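PDB 6HUN: ribulose bisphosphate carboxylase from Hyperthermus butylicus DSM 5456, which probably catalyses the addition of carbon dioxide and water to ribulose 1,5-bisphosphate, giving two molecules of 3-phosphoglycerate, in an archaeal AMP degradation pathway. Local coordinates for residues 377-381 with 399-403; 199-205 with 238-243; 348-354 with 374-378; 168-172 with 422-426. All coordinates share one frame; numbering follows the deposited sequence. Where two conformers were deposited one is given.

Contact 1 (377-381 with 399-403); sequences FPVAS and DIIMQ
Ile401 lies over one face of the Phe377 ring. Its CG1 is 4.2 Å from the ring centroid, a CH-pi contact made 26° off the ring normal. The two side chains meet at about a right angle. Ile401 CG1 stands anti to the carbonyl carbon (chi1 -60°), which sets it over the ring and brings CD1 to 3.7 Å from Phe377 CB. At its edge, the same ring meets backbone: Phe377 CE1 is 3.6 Å from Ile400 N. Replacing Phe377 by an alanine is likely to leave Ile401 without its aromatic partner and open a gap beside the backbone at Asp399 and Ile400.

Three parallel-strand hydrogen bonds join the backbones. Ile401 N donates to Pro378 O at 2.9 Å, Ala380 N to Ile401 O at 2.8 Å, and Gln403 N to Ala380 O at 2.8 Å. Strands 377-380 and 401-403 are the last two of the eight-stranded TIM barrel, and helix 389-396 makes the beta-alpha-beta crossover between them. That helix covers Ala380 and Met402.

At the C-terminal end, Ser381 CB packs on Gln403 CB at 3.8 Å. Both residues are predicted to bind substrate. Ser381 OG is hydrogen-bonded to His328, and Gln403 OE1 to Lys203. The chemistry thus changes along the pair, from the Phe377-Ile401 packing to a polar end that probably faces the substrate.

Contact 2 (199-205 with 238-243); sequences IDLVKDD and KGYLAN
Tyr240 swings its ring out with CG anti to the backbone N (chi1 177°), and Asp204 turns its carboxylate to meet it, CG anti to the carbonyl carbon. Tyr240 OH then donates to Asp204 OD1 at 2.6 Å. It arrives on the syn side, 19° out of the carboxylate plane. Carboxylate and ring stand nearly perpendicular, at 83°, and OD1 lies at the ring edge. The other oxygen, Asp204 OD2, takes the backbone N of Asn243 at 2.9 Å on its anti side, well out of the carboxylate plane. Arg219 pairs with OD2, and Tyr187 bonds to OD1. With a leucine in place of Asp204, the Tyr240 hydroxyl and Asn243 N would probably lose this acceptor, and Arg219 this salt-bridge partner.

Four backbone bonds join the two segments, the shortest from Leu241 N to Val202 O at 2.8 Å. Beyond them, Asn243 ND2 reaches Asp205 O at 3.1 Å, while Asn243 OD1 bonds to Thr245 OG1. Leu241 CD1 rests 3.7 Å from Lys203 CG, against the stem of a lysine whose NZ bonds to Gln403. Lys203, through a carbamate absent here, and Asp205, salt-bridged to Lys179, are predicted magnesium ligands; a calcium ion lies nearby.

Strands 201-203 and 239-243 are neighbours in the TIM barrel, joined by helix 216-234. That helix covers the Tyr240 ring with Leu220, Val223 and Ile227. Strand 171-174 flanks 201-203, and strand 265-269 flanks 239-243.

Contact 3 (348-354 with 374-378); sequences TRIVREQ and KPVFP
The end of helix 339-352 packs here against the start of strand 377-380, the seventh strand of the TIM barrel. Val351 and Arg352, in the last turn of the helix, meet Pro375, Val376 and Pro378. One backbone hydrogen bond joins the two segments. Val376 N donates to Val351 O at 2.8 Å, with the donor tilted 30° from the carbonyl plane. Beside this bond the two valines touch, Val351 CB lying 3.8 Å from Val376 CB. With Val351 CG1 anti to the carbonyl carbon (chi1 -54°), CG2 falls between the backbone N and the carbonyl carbon. From there it meets Pro378 CG at 3.9 Å, and the two side chains run past each other in opposite directions.

Arg352 uses its aliphatic stem. It crosses the Pro378 ring at about a right angle, with Arg352 CG 3.6 Å from Pro378 CD. A bend at chi3 (-63°) turns the guanidinium on past the proline, and its NH1 bonds to the backbone oxygens of Met396 and Asp399. The arginine therefore also ties the helix end to the chain leading into strand 401-403. Arg320, from helix 312-322, touches Val376 and Gln354. At the outer margin, Gln354 comes over obliquely, and its OE1 stops 3.5 Å from Pro375 CD.

Contact 4 (168-172 with 422-426); sequences DRPIL and VRQAV
The guanidinium groups of Arg169 and Arg423 stack on each other. Their centres are 3.7 Å apart and their planes differ by 28°. The two side chains cross at about a right angle. Arg169 NH2 sits over the centre of the other group, 3.2 Å from Arg423 CZ. Arg169 is extended from CG to NE, whereas Arg423 bends at chi2 and chi3 (-75° and -62°), which brings its end to the face of the Arg169 group, NE over the rim. A bond from Arg169 NH1 to Pro170 O, 3.0 Å long, helps fix the rotation of the first group.

Next to the stack the contact is apolar. Leu172 and Val422 meet tip to tip, Leu172 CD1 lying 3.6 Å from Val422 CG1. The same CD1 meets Arg423 CD at 3.4 Å. Pro170 CD touches Val426 CG1 at 3.9 Å. This packing sets helix 415-431 against the start of strand 171-174, the first of the TIM barrel, and the residues before it.

Two like charges lie close here, but each has an acidic mate. Asp200 pairs with Arg169 NH2, and Glu236 with Arg423 NH1. These carboxylates probably offset the repulsion and let the two flat cations stack.

How the contacts relate
All four contacts lie in the catalytic TIM barrel. From the N terminus, 168-172 opens contact 4, which closes only at 422-426 and sets a late helix against the start of the first strand. The other three nest inside that long loop. Contact 2 closes first, joining strands two and three. Contact 3 follows in series, packing helix 339-352 on the start of strand seven. Contact 1 begins where contact 3 ends, sharing Phe377 and Pro378, and joins strands seven and eight. Backbone bonds between Ile171 and both Ile400 and Met402 close the barrel. Asp200 links contact 2 to contact 4, and the Gln403-Lys203 bond links contact 1 to contact 2.

Contact 1 (377-381 with 399-403)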
loop_
_atom_site.group_PDB
_atom_site.type_symbol
_atom_site.label_atom_id
_atom_site.label_comp_id
_atom_site.label_asym_id
_atom_site.label_seq_id
_atom_site.Cartn_x
_atom_site.Cartn_y
_atom_site.Cartn_z
ATOM N N PHE A 377 12.950 13.022 11.942
ATOM C CA PHE A 377 12.422 14.412 11.905
ATOM C C PHE A 377 10.934 14.413 11.573
ATOM O O PHE A 377 10.563 14.059 10.453
ATOM C CB PHE A 377 13.134 15.235 10.833
ATOM C CG PHE A 377 14.187 16.184 11.349
ATOM C CD1 PHE A 377 13.880 17.182 12.315
ATOM C CD2 PHE A 377 15.479 16.100 10.860
ATOM C CE1 PHE A 377 14.864 18.078 12.785
ATOM C CE2 PHE A 377 16.456 16.960 11.327
ATOM C CZ PHE A 377 16.176 17.929 12.288
ATOM N N PRO A 378 10.065 14.872 12.459
ATOM C CA PRO A 378 8.674 15.094 12.069
ATOM C C PRO A 378 8.642 16.283 11.134
ATOM O O PRO A 378 9.398 17.260 11.306
ATOM C CB PRO A 378 7.959 15.431 13.395
ATOM C CG PRO A 378 8.914 15.121 14.458
ATOM C CD PRO A 378 10.323 15.155 13.882
ATOM N N VAL A 379 7.746 16.213 10.165
ATOM C CA VAL A 379 7.541 17.297 9.219
ATOM C C VAL A 379 6.188 17.936 9.502
ATOM O O VAL A 379 5.172 17.236 9.597
ATOM C CB VAL A 379 7.629 16.772 7.784
ATOM C CG1 VAL A 379 7.240 17.872 6.792
ATOM C CG2 VAL A 379 9.041 16.158 7.570
ATOM N N ALA A 380 6.192 19.255 9.675
ATOM C CA ALA A 380 4.951 19.998 9.887
ATOM C C ALA A 380 4.604 20.776 8.624
ATOM O O ALA A 380 5.484 21.318 7.943
ATOM C CB ALA A 380 5.097 20.944 11.076
ATOM N N SER A 381 3.324 20.853 8.313
ATOM C CA SER A 381 2.923 21.527 7.093
ATOM C C SER A 381 1.447 21.840 7.219
ATOM O O SER A 381 0.753 21.284 8.070
ATOM C CB SER A 381 3.170 20.660 5.862
ATOM O OG SER A 381 2.013 19.879 5.642
ATOM N N ASP A 399 12.935 20.365 17.033
ATOM C CA ASP A 399 13.422 19.296 16.158
ATOM C C ASP A 399 12.318 18.868 15.188
ATOM O O ASP A 399 11.717 17.784 15.291
ATOM C CB ASP A 399 13.950 18.121 16.980
ATOM C CG ASP A 399 15.359 18.350 17.495
ATOM O OD1 ASP A 399 16.049 19.277 17.000
ATOM O OD2 ASP A 399 15.776 17.596 18.397
ATOM N N ILE A 400 12.064 19.752 14.204
ATOM C CA ILE A 400 11.059 19.542 13.169
ATOM C C ILE A 400 11.585 20.111 11.868
ATOM O O ILE A 400 12.434 21.003 11.848
ATOM C CB ILE A 400 9.695 20.231 13.485
ATOM C CG1 ILE A 400 9.885 21.753 13.588
ATOM C CG2 ILE A 400 9.134 19.701 14.770
ATOM C CD1 ILE A 400 8.587 22.508 13.943
ATOM N N ILE A 401 10.979 19.664 10.776
ATOM C CA ILE A 401 11.085 20.320 9.485
ATOM C C ILE A 401 9.747 21.002 9.223
ATOM O O ILE A 401 8.693 20.374 9.335
ATOM C CB ILE A 401 11.428 19.312 8.380
ATOM C CG1 ILE A 401 12.762 18.634 8.688
ATOM C CG2 ILE A 401 11.415 20.042 7.023
ATOM C CD1 ILE A 401 12.926 17.326 7.842
ATOM N N MET A 402 9.762 22.323 8.970
ATOM C CA MET A 402 8.542 23.006 8.581
ATOM C C MET A 402 8.496 23.216 7.086
ATOM O O MET A 402 9.440 23.732 6.485
ATOM C CB MET A 402 8.434 24.359 9.302
ATOM C CG MET A 402 9.059 24.281 10.649
ATOM S SD MET A 402 8.691 25.785 11.711
ATOM C CE MET A 402 6.984 25.469 11.947
ATOM N N GLN A 403 7.392 22.824 6.484
ATOM C CA GLN A 403 7.194 23.115 5.085
ATOM C C GLN A 403 6.443 24.427 4.972
ATOM O O GLN A 403 5.336 24.570 5.505
ATOM C CB GLN A 403 6.455 21.946 4.438
ATOM C CG GLN A 403 6.454 21.969 2.979
ATOM C CD GLN A 403 5.764 20.729 2.468
ATOM O OE1 GLN A 403 6.123 19.640 2.869
ATOM N NE2 GLN A 403 4.724 20.896 1.644
#

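Contact 2 (199-205 with 238-243)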
loop_
_atom_site.group_PDB
_atom_site.type_symbol
_atom_site.label_atom_id
_atom_site.label_comp_id
_atom_site.label_asym_id
_atom_site.label_seq_id
_atom_site.Cartn_x
_atom_site.Cartn_y
_atom_site.Cartn_z
ATOM N N ILE A 199 15.705 29.374 2.687
ATOM C CA ILE A 199 15.139 28.029 2.851
ATOM C C ILE A 199 16.277 27.018 2.695
ATOM O O ILE A 199 17.271 27.279 2.002
ATOM C CB ILE A 199 13.970 27.793 1.879
ATOM C CG1 ILE A 199 12.818 28.737 2.201
ATOM C CG2 ILE A 199 13.475 26.301 1.905
ATOM C CD1 ILE A 199 12.551 28.910 3.664
ATOM N N ASP A 200 16.197 25.919 3.450
ATOM C CA ASP A 200 17.283 24.946 3.548
ATOM C C ASP A 200 17.126 23.834 2.518
ATOM O O ASP A 200 18.129 23.366 1.982
ATOM C CB ASP A 200 17.332 24.326 4.949
ATOM C CG ASP A 200 17.313 25.381 6.052
ATOM O OD1 ASP A 200 18.261 26.238 6.109
ATOM O OD2 ASP A 200 16.338 25.348 6.839
ATOM N N LEU A 201 15.895 23.445 2.233
ATOM C CA LEU A 201 15.600 22.288 1.374
ATOM C C LEU A 201 14.547 22.679 0.358
ATOM O O LEU A 201 13.516 23.261 0.719
ATOM C CB LEU A 201 15.116 21.083 2.172
ATOM C CG LEU A 201 16.067 20.545 3.227
ATOM C CD1 LEU A 201 15.261 19.657 4.139
ATOM C CD2 LEU A 201 17.190 19.734 2.591
ATOM N N VAL A 202 14.807 22.379 -0.925
ATOM C CA VAL A 202 13.765 22.476 -1.934
ATOM C C VAL A 202 13.210 21.065 -2.122
ATOM O O VAL A 202 13.950 20.086 -2.053
ATOM C CB VAL A 202 14.302 23.094 -3.246
ATOM C CG1 VAL A 202 15.582 22.448 -3.642
ATOM C CG2 VAL A 202 13.261 22.990 -4.369
ATOM N N LYS A 203 11.909 20.957 -2.236
ATOM C CA LYS A 203 11.266 19.641 -2.176
ATOM C C LYS A 203 10.409 19.423 -3.396
ATOM O O LYS A 203 9.553 20.250 -3.716
ATOM C CB LYS A 203 10.417 19.530 -0.913
ATOM C CG LYS A 203 9.728 18.185 -0.601
ATOM C CD LYS A 203 8.911 18.465 0.682
ATOM C CE LYS A 203 8.163 17.252 1.179
ATOM N NZ LYS A 203 6.661 17.363 1.093
ATOM N N ASP A 204 10.574 18.262 -4.034
ATOM C CA ASP A 204 9.679 17.908 -5.110
ATOM C C ASP A 204 8.305 17.621 -4.542
ATOM O O ASP A 204 8.174 17.133 -3.416
ATOM C CB ASP A 204 10.164 16.620 -5.803
ATOM C CG ASP A 204 11.239 16.849 -6.814
ATOM O OD1 ASP A 204 11.590 18.042 -7.177
ATOM O OD2 ASP A 204 11.763 15.792 -7.238
ATOM N N ASP A 205 7.272 17.813 -5.341
ATOM C CA ASP A 205 6.001 17.341 -4.812
ATOM C C ASP A 205 5.867 15.832 -5.038
ATOM O O ASP A 205 6.653 15.215 -5.763
ATOM C CB ASP A 205 4.841 18.114 -5.427
ATOM C CG ASP A 205 3.688 18.319 -4.437
ATOM O OD1 ASP A 205 3.931 18.684 -3.263
ATOM O OD2 ASP A 205 2.529 18.101 -4.824
ATOM N N LYS A 238 22.691 23.563 1.566
ATOM C CA LYS A 238 21.320 23.410 1.105
ATOM C C LYS A 238 21.185 22.000 0.555
ATOM O O LYS A 238 22.172 21.372 0.203
ATOM C CB LYS A 238 20.955 24.394 -0.007
ATOM C CG LYS A 238 21.449 25.840 0.236
ATOM C CD LYS A 238 20.370 26.579 0.994
ATOM C CE LYS A 238 20.818 28.062 1.296
ATOM N NZ LYS A 238 19.709 28.900 1.867
ATOM N N GLY A 239 19.974 21.524 0.460
ATOM C CA GLY A 239 19.760 20.179 -0.055
ATOM C C GLY A 239 18.498 20.119 -0.884
ATOM O O GLY A 239 17.676 21.017 -0.836
ATOM N N TYR A 240 18.331 19.007 -1.636
ATOM C CA TYR A 240 17.186 18.844 -2.530
ATOM C C TYR A 240 16.491 17.525 -2.182
ATOM O O TYR A 240 17.161 16.486 -2.121
ATOM C CB TYR A 240 17.680 18.824 -3.981
ATOM C CG TYR A 240 16.667 18.594 -5.067
ATOM C CD1 TYR A 240 15.316 18.867 -4.882
ATOM C CD2 TYR A 240 17.060 18.050 -6.290
ATOM C CE1 TYR A 240 14.395 18.637 -5.906
ATOM C CE2 TYR A 240 16.159 17.824 -7.309
ATOM C CZ TYR A 240 14.841 18.110 -7.119
ATOM O OH TYR A 240 13.961 17.886 -8.143
ATOM N N LEU A 241 15.186 17.569 -1.898
ATOM C CA LEU A 241 14.458 16.319 -1.600
ATOM C C LEU A 241 13.925 15.869 -2.956
ATOM O O LEU A 241 12.811 16.202 -3.354
ATOM C CB LEU A 241 13.358 16.514 -0.537
ATOM C CG LEU A 241 13.756 17.198 0.791
ATOM C CD1 LEU A 241 12.538 17.510 1.721
ATOM C CD2 LEU A 241 14.839 16.391 1.538
ATOM N N ALA A 242 14.752 15.110 -3.676
ATOM C CA ALA A 242 14.464 14.687 -5.039
ATOM C C ALA A 242 13.602 13.449 -5.006
ATOM O O ALA A 242 13.959 12.454 -4.364
ATOM C CB ALA A 242 15.752 14.369 -5.807
ATOM N N ASN A 243 12.497 13.484 -5.732
ATOM C CA ASN A 243 11.541 12.375 -5.687
ATOM C C ASN A 243 12.021 11.239 -6.611
ATOM O O ASN A 243 12.004 11.376 -7.837
ATOM C CB ASN A 243 10.156 12.876 -6.065
ATOM C CG ASN A 243 9.061 11.911 -5.613
ATOM O OD1 ASN A 243 9.320 10.748 -5.447
ATOM N ND2 ASN A 243 7.867 12.418 -5.317
#

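Contact 3 (348-354 with 374-378)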
loop_
_atom_site.group_PDB
_atom_site.type_symbol
_atom_site.label_atom_id
_atom_site.label_comp_id
_atom_site.label_asym_id
_atom_site.label_seq_id
_atom_site.Cartn_x
_atom_site.Cartn_y
_atom_site.Cartn_z
ATOM N N THR A 348 4.493 12.731 16.888
ATOM C CA THR A 348 5.860 13.267 17.020
ATOM C C THR A 348 6.620 12.506 18.093
ATOM O O THR A 348 7.804 12.190 17.919
ATOM C CB THR A 348 5.861 14.779 17.380
ATOM O OG1 THR A 348 5.472 14.948 18.744
ATOM C CG2 THR A 348 4.937 15.575 16.445
ATOM N N ARG A 349 5.940 12.141 19.191
ATOM C CA ARG A 349 6.667 11.409 20.223
ATOM C C ARG A 349 7.123 10.056 19.728
ATOM O O ARG A 349 8.260 9.653 19.985
ATOM C CB ARG A 349 5.834 11.221 21.503
ATOM C CG ARG A 349 5.591 12.463 22.326
ATOM C CD ARG A 349 4.679 12.109 23.530
ATOM N NE ARG A 349 5.393 11.207 24.436
ATOM C CZ ARG A 349 4.869 10.165 25.089
ATOM N NH1 ARG A 349 5.663 9.433 25.873
ATOM N NH2 ARG A 349 3.576 9.852 24.980
ATOM N N ILE A 350 6.270 9.339 18.995
ATOM C CA ILE A 350 6.688 7.986 18.613
ATOM C C ILE A 350 7.829 8.001 17.572
ATOM O O ILE A 350 8.632 7.068 17.529
ATOM C CB ILE A 350 5.489 7.148 18.122
ATOM C CG1 ILE A 350 5.882 5.635 18.060
ATOM C CG2 ILE A 350 4.954 7.607 16.696
ATOM C CD1 ILE A 350 6.236 5.048 19.470
ATOM N N VAL A 351 7.948 9.032 16.735
ATOM C CA VAL A 351 9.044 9.048 15.767
ATOM C C VAL A 351 10.318 9.685 16.319
ATOM O O VAL A 351 11.411 9.422 15.774
ATOM C CB VAL A 351 8.643 9.729 14.431
ATOM C CG1 VAL A 351 7.357 9.076 13.847
ATOM C CG2 VAL A 351 8.412 11.238 14.604
ATOM N N ARG A 352 10.239 10.505 17.405
ATOM C CA ARG A 352 11.451 11.171 17.880
ATOM C C ARG A 352 12.040 10.535 19.125
ATOM O O ARG A 352 13.230 10.727 19.383
ATOM C CB ARG A 352 11.195 12.646 18.222
ATOM C CG ARG A 352 10.857 13.461 17.015
ATOM C CD ARG A 352 11.146 14.937 17.435
ATOM N NE ARG A 352 10.294 15.389 18.543
ATOM C CZ ARG A 352 9.708 16.591 18.577
ATOM N NH1 ARG A 352 9.835 17.402 17.544
ATOM N NH2 ARG A 352 8.949 16.970 19.598
ATOM N N GLU A 353 11.235 9.919 19.977
ATOM C CA GLU A 353 11.731 9.511 21.291
ATOM C C GLU A 353 12.561 8.237 21.262
ATOM O O GLU A 353 12.429 7.381 20.382
ATOM C CB GLU A 353 10.569 9.342 22.237
ATOM C CG GLU A 353 10.041 10.712 22.609
ATOM C CD GLU A 353 8.994 10.648 23.672
ATOM O OE1 GLU A 353 8.375 9.572 23.842
ATOM O OE2 GLU A 353 8.756 11.681 24.306
ATOM N N GLN A 354 13.459 8.120 22.250
ATOM C CA GLN A 354 14.186 6.865 22.376
ATOM C C GLN A 354 13.414 5.824 23.170
ATOM O O GLN A 354 13.708 4.625 23.055
ATOM C CB GLN A 354 15.568 7.096 23.032
ATOM C CG GLN A 354 16.653 7.427 21.996
ATOM C CD GLN A 354 16.410 6.771 20.606
ATOM O OE1 GLN A 354 16.108 7.483 19.636
ATOM N NE2 GLN A 354 16.598 5.439 20.498
ATOM N N LYS A 374 17.475 5.246 15.227
ATOM C CA LYS A 374 17.673 6.687 15.396
ATOM C C LYS A 374 16.325 7.395 15.329
ATOM O O LYS A 374 15.386 6.840 14.765
ATOM C CB LYS A 374 18.535 7.224 14.263
ATOM C CG LYS A 374 20.090 6.823 14.449
ATOM C CD LYS A 374 20.856 7.075 13.225
ATOM C CE LYS A 374 22.404 6.818 13.551
ATOM N NZ LYS A 374 23.178 6.873 12.319
ATOM N N PRO A 375 16.203 8.554 15.957
ATOM C CA PRO A 375 14.970 9.350 15.830
ATOM C C PRO A 375 14.787 9.939 14.436
ATOM O O PRO A 375 15.728 10.185 13.687
ATOM C CB PRO A 375 15.143 10.453 16.872
ATOM C CG PRO A 375 16.616 10.594 17.016
ATOM C CD PRO A 375 17.238 9.218 16.787
ATOM N N VAL A 376 13.538 10.227 14.126
ATOM C CA VAL A 376 13.093 10.712 12.821
ATOM C C VAL A 376 12.710 12.192 12.975
ATOM O O VAL A 376 12.089 12.539 13.963
ATOM C CB VAL A 376 11.865 9.876 12.368
ATOM C CG1 VAL A 376 11.227 10.526 11.172
ATOM C CG2 VAL A 376 12.394 8.424 12.045
ATOM N N PHE A 377 12.950 13.022 11.942
ATOM C CA PHE A 377 12.422 14.412 11.905
ATOM C C PHE A 377 10.934 14.413 11.573
ATOM O O PHE A 377 10.563 14.059 10.453
ATOM C CB PHE A 377 13.134 15.235 10.833
ATOM C CG PHE A 377 14.187 16.184 11.349
ATOM C CD1 PHE A 377 13.880 17.182 12.315
ATOM C CD2 PHE A 377 15.479 16.100 10.860
ATOM C CE1 PHE A 377 14.864 18.078 12.785
ATOM C CE2 PHE A 377 16.456 16.960 11.327
ATOM C CZ PHE A 377 16.176 17.929 12.288
ATOM N N PRO A 378 10.065 14.872 12.459
ATOM C CA PRO A 378 8.674 15.094 12.069
ATOM C C PRO A 378 8.642 16.283 11.134
ATOM O O PRO A 378 9.398 17.260 11.306
ATOM C CB PRO A 378 7.959 15.431 13.395
ATOM C CG PRO A 378 8.914 15.121 14.458
ATOM C CD PRO A 378 10.323 15.155 13.882
#

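Contact 4 (168-172 with 422-426)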
loop_
_atom_site.group_PDB
_atom_site.type_symbol
_atom_site.label_atom_id
_atom_site.label_comp_id
_atom_site.label_asym_id
_atom_site.label_seq_id
_atom_site.Cartn_x
_atom_site.Cartn_y
_atom_site.Cartn_z
ATOM N N ASP A 168 20.415 23.857 15.864
ATOM C CA ASP A 168 19.367 23.983 16.882
ATOM C C ASP A 168 17.998 24.323 16.328
ATOM O O ASP A 168 17.026 23.754 16.801
ATOM C CB ASP A 168 19.720 25.089 17.931
ATOM C CG ASP A 168 20.950 24.759 18.717
ATOM O OD1 ASP A 168 21.018 23.613 19.218
ATOM O OD2 ASP A 168 21.851 25.616 18.813
ATOM N N ARG A 169 17.899 25.250 15.376
ATOM C CA ARG A 169 16.611 25.719 14.891
ATOM C C ARG A 169 15.899 24.646 14.078
ATOM O O ARG A 169 16.517 23.666 13.665
ATOM C CB ARG A 169 16.793 26.983 14.055
ATOM C CG ARG A 169 17.542 26.786 12.768
ATOM C CD ARG A 169 17.338 27.971 11.883
ATOM N NE ARG A 169 18.255 28.023 10.756
ATOM C CZ ARG A 169 18.026 27.400 9.600
ATOM N NH1 ARG A 169 16.923 26.674 9.431
ATOM N NH2 ARG A 169 18.913 27.512 8.616
ATOM N N PRO A 170 14.584 24.800 13.845
ATOM C CA PRO A 170 13.906 23.922 12.886
ATOM C C PRO A 170 14.464 24.097 11.482
ATOM O O PRO A 170 14.896 25.179 11.084
ATOM C CB PRO A 170 12.432 24.379 12.942
ATOM C CG PRO A 170 12.290 25.181 14.179
ATOM C CD PRO A 170 13.643 25.757 14.513
ATOM N N ILE A 171 14.404 23.031 10.702
ATOM C CA ILE A 171 14.831 23.132 9.317
ATOM C C ILE A 171 13.624 23.507 8.461
ATOM O O ILE A 171 12.506 23.063 8.718
ATOM C CB ILE A 171 15.472 21.784 8.907
ATOM C CG1 ILE A 171 16.783 21.590 9.691
ATOM C CG2 ILE A 171 15.633 21.670 7.380
ATOM C CD1 ILE A 171 17.406 20.228 9.437
ATOM N N LEU A 172 13.852 24.273 7.394
ATOM C CA LEU A 172 12.785 24.764 6.531
ATOM C C LEU A 172 12.832 24.129 5.145
ATOM O O LEU A 172 13.903 24.014 4.542
ATOM C CB LEU A 172 12.880 26.277 6.391
ATOM C CG LEU A 172 12.914 26.930 7.794
ATOM C CD1 LEU A 172 13.398 28.370 7.703
ATOM C CD2 LEU A 172 11.572 26.813 8.489
ATOM N N VAL A 422 10.342 34.075 6.782
ATOM C CA VAL A 422 10.234 32.848 7.566
ATOM C C VAL A 422 11.430 32.683 8.500
ATOM O O VAL A 422 11.263 32.321 9.670
ATOM C CB VAL A 422 10.096 31.626 6.630
ATOM C CG1 VAL A 422 10.359 30.334 7.393
ATOM C CG2 VAL A 422 8.733 31.587 6.046
ATOM N N ARG A 423 12.651 32.924 7.993
ATOM C CA ARG A 423 13.856 32.782 8.817
ATOM C C ARG A 423 13.867 33.796 9.958
ATOM O O ARG A 423 14.264 33.479 11.084
ATOM C CB ARG A 423 15.111 32.943 7.954
ATOM C CG ARG A 423 15.459 31.747 7.049
ATOM C CD ARG A 423 16.057 30.541 7.823
ATOM N NE ARG A 423 17.325 30.814 8.495
ATOM C CZ ARG A 423 18.535 30.661 7.947
ATOM N NH1 ARG A 423 18.667 30.254 6.687
ATOM N NH2 ARG A 423 19.629 30.926 8.656
ATOM N N GLN A 424 13.414 35.015 9.697
ATOM C CA GLN A 424 13.353 35.979 10.792
ATOM C C GLN A 424 12.303 35.558 11.809
ATOM O O GLN A 424 12.524 35.671 13.020
ATOM C CB GLN A 424 13.069 37.374 10.250
ATOM C CG GLN A 424 14.157 37.875 9.357
ATOM C CD GLN A 424 13.723 39.047 8.530
ATOM O OE1 GLN A 424 12.529 39.362 8.429
ATOM N NE2 GLN A 424 14.704 39.751 7.968
ATOM N N ALA A 425 11.167 35.033 11.327
ATOM C CA ALA A 425 10.145 34.532 12.234
ATOM C C ALA A 425 10.694 33.410 13.103
ATOM O O ALA A 425 10.460 33.390 14.316
ATOM C CB ALA A 425 8.923 34.069 11.442
ATOM N N VAL A 426 11.454 32.478 12.501
ATOM C CA VAL A 426 12.096 31.418 13.278
ATOM C C VAL A 426 13.108 31.984 14.254
ATOM O O VAL A 426 13.258 31.473 15.374
ATOM C CB VAL A 426 12.745 30.401 12.320
ATOM C CG1 VAL A 426 13.667 29.413 13.065
ATOM C CG2 VAL A 426 11.625 29.650 11.641
#